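MP-4 (Mucuna pruriens, PDB 5DSS) probably acts as a Kunitz-type protease inhibitor and contributes to snake venom neutralization by the seeds through stimulation of cross-reactive antibodies. Local coordinates at residues V155-N160 with R164-S169. Numbering follows the deposited sequence.
Sequences VGRYGN and RRLGLS
Y158 and R165 join the backbones of 155-160 and 164-169, two antiparallel arms of a beta hairpin in a chain whose family, that of the Kunitz-type inhibitors, has the beta-trefoil fold. The hydrogen bond runs from Y158 N to R165 O at 2.9 Å. The two segments take a splayed course, their end-to-end directions 135° apart, and the CA atoms of R157 and L166 are spaced 4.7 Å from each other. Strand 164-167 continues the sheet on its other edge, where R164 makes backbone hydrogen bonds with Q51.

On one flank the guanidinium groups of R157 and R164 stack, their centres 4.4 Å apart and their planes inclined by 30°. R157 NH1 sits over a face of the R164 group, displaced toward its rim, and the aliphatic stems meet behind the guanidinium groups, on the backbone side, at R157 CD and R164 CD. A bend at chi3 (-62°) turns the R157 head, whereas R164 is extended from CG to NE. The closeness of two like charges is probably eased by E173, which forms a salt bridge with R157 NH2, and by the carbonyl of G29, which accepts a hydrogen bond from R157 NH1.

Nearer the open end of the hairpin the contact turns apolar. L166 reaches back with CD2, which lies 3.8 Å from R157 CG and 4.1 Å from V155 CG1. On the other V155 branch, CG2 packs against L168 CD2, and these two side chains also touch strand 142-146 through L142 and F144 respectively. At the turn end, the R165 stem passes alongside the G159 carbonyl, with R165 CD 3.6 Å from G159 O.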
loop_
_atom_site.group_PDB
_atom_site.type_symbol
_atom_site.label_atom_id
_atom_site.label_comp_id
_atom_site.label_asym_id
_atom_site.label_seq_id
_atom_site.Cartn_x
_atom_site.Cartn_y
_atom_site.Cartn_z
ATOM N N VAL A 155 -4.668 -2.040 -7.350
ATOM C CA VAL A 155 -4.972 -2.406 -5.978
ATOM C C VAL A 155 -6.268 -1.720 -5.580
ATOM O O VAL A 155 -6.301 -0.505 -5.351
ATOM C CB VAL A 155 -3.869 -1.939 -5.024
ATOM C CG1 VAL A 155 -4.302 -2.126 -3.584
ATOM C CG2 VAL A 155 -2.582 -2.697 -5.304
ATOM N N GLY A 156 -7.340 -2.494 -5.523
ATOM C CA GLY A 156 -8.618 -1.955 -5.129
ATOM C C GLY A 156 -8.860 -2.157 -3.655
ATOM O O GLY A 156 -7.993 -1.870 -2.805
ATOM N N ARG A 157 -10.068 -2.635 -3.367
ATOM C CA ARG A 157 -10.461 -2.932 -2.000
ATOM C C ARG A 157 -11.412 -4.116 -1.831
ATOM O O ARG A 157 -12.286 -4.367 -2.655
ATOM C CB ARG A 157 -11.008 -1.686 -1.288
ATOM C CG ARG A 157 -9.926 -0.722 -0.820
ATOM C CD ARG A 157 -10.541 0.515 -0.209
ATOM N NE ARG A 157 -11.348 1.280 -1.159
ATOM C CZ ARG A 157 -11.931 2.438 -0.862
ATOM N NH1 ARG A 157 -11.802 2.957 0.353
ATOM N NH2 ARG A 157 -12.631 3.086 -1.778
ATOM N N TYR A 158 -11.219 -4.816 -0.721
ATOM C CA TYR A 158 -12.028 -5.960 -0.324
ATOM C C TYR A 158 -12.308 -5.662 1.147
ATOM O O TYR A 158 -11.514 -4.974 1.787
ATOM C CB TYR A 158 -11.237 -7.254 -0.527
ATOM C CG TYR A 158 -12.050 -8.423 -1.005
ATOM C CD1 TYR A 158 -13.403 -8.538 -0.699
ATOM C CD2 TYR A 158 -11.450 -9.440 -1.728
ATOM C CE1 TYR A 158 -14.142 -9.623 -1.132
ATOM C CE2 TYR A 158 -12.173 -10.539 -2.171
ATOM C CZ TYR A 158 -13.517 -10.628 -1.872
ATOM O OH TYR A 158 -14.236 -11.724 -2.307
ATOM N N GLY A 159 -13.413 -6.144 1.688
ATOM C CA GLY A 159 -13.693 -5.788 3.056
ATOM C C GLY A 159 -13.665 -6.919 4.055
ATOM O O GLY A 159 -12.744 -7.009 4.862
ATOM N N ASN A 160 -14.671 -7.780 3.996
ATOM C CA ASN A 160 -14.762 -8.917 4.903
ATOM C C ASN A 160 -15.368 -8.575 6.285
ATOM O O ASN A 160 -15.381 -9.423 7.180
ATOM C CB ASN A 160 -13.408 -9.664 5.010
ATOM C CG ASN A 160 -13.544 -11.085 5.583
ATOM O OD1 ASN A 160 -14.258 -11.317 6.567
ATOM N ND2 ASN A 160 -12.831 -12.039 4.969
ATOM N N ARG A 164 -11.269 -2.927 6.055
ATOM C CA ARG A 164 -11.128 -3.001 4.639
ATOM C C ARG A 164 -9.749 -3.509 4.219
ATOM O O ARG A 164 -8.772 -2.754 4.198
ATOM C CB ARG A 164 -11.320 -1.612 4.104
ATOM C CG ARG A 164 -12.218 -1.532 2.906
ATOM C CD ARG A 164 -12.334 -0.067 2.619
ATOM N NE ARG A 164 -13.594 0.227 1.979
ATOM C CZ ARG A 164 -14.490 1.047 2.493
ATOM N NH1 ARG A 164 -14.229 1.642 3.660
ATOM N NH2 ARG A 164 -15.617 1.286 1.814
ATOM N N ARG A 165 -9.675 -4.791 3.876
ATOM C CA ARG A 165 -8.421 -5.400 3.452
ATOM C C ARG A 165 -8.140 -4.923 2.037
ATOM O O ARG A 165 -8.975 -5.082 1.139
ATOM C CB ARG A 165 -8.537 -6.954 3.445
ATOM C CG ARG A 165 -8.963 -7.489 4.823
ATOM C CD ARG A 165 -9.625 -8.854 4.859
ATOM N NE ARG A 165 -8.631 -9.922 4.810
ATOM C CZ ARG A 165 -8.846 -11.197 5.164
ATOM N NH1 ARG A 165 -10.038 -11.601 5.611
ATOM N NH2 ARG A 165 -7.857 -12.083 5.077
ATOM N N LEU A 166 -6.989 -4.299 1.830
ATOM C CA LEU A 166 -6.607 -3.964 0.479
ATOM C C LEU A 166 -6.468 -5.199 -0.400
ATOM O O LEU A 166 -6.366 -6.312 0.107
ATOM C CB LEU A 166 -5.290 -3.212 0.481
ATOM C CG LEU A 166 -5.289 -1.728 0.814
ATOM C CD1 LEU A 166 -3.853 -1.221 0.706
ATOM C CD2 LEU A 166 -6.218 -0.996 -0.138
ATOM N N GLY A 167 -6.436 -5.005 -1.719
ATOM C CA GLY A 167 -6.330 -6.127 -2.622
ATOM C C GLY A 167 -6.066 -5.625 -4.011
ATOM O O GLY A 167 -6.089 -4.420 -4.225
ATOM N N LEU A 168 -5.811 -6.548 -4.945
ATOM C CA LEU A 168 -5.600 -6.215 -6.351
ATOM C C LEU A 168 -6.898 -6.325 -7.168
ATOM O O LEU A 168 -7.328 -7.415 -7.530
ATOM C CB LEU A 168 -4.549 -7.131 -6.953
ATOM C CG LEU A 168 -3.151 -7.268 -6.351
ATOM C CD1 LEU A 168 -2.234 -7.737 -7.469
ATOM C CD2 LEU A 168 -2.615 -5.990 -5.724
ATOM N N SER A 169 -7.526 -5.189 -7.448
ATOM C CA SER A 169 -8.764 -5.157 -8.233
ATOM C C SER A 169 -8.568 -5.478 -9.721
ATOM O O SER A 169 -7.434 -5.508 -10.229
ATOM C CB SER A 169 -9.455 -3.812 -8.053
ATOM O OG SER A 169 -9.768 -3.628 -6.686
#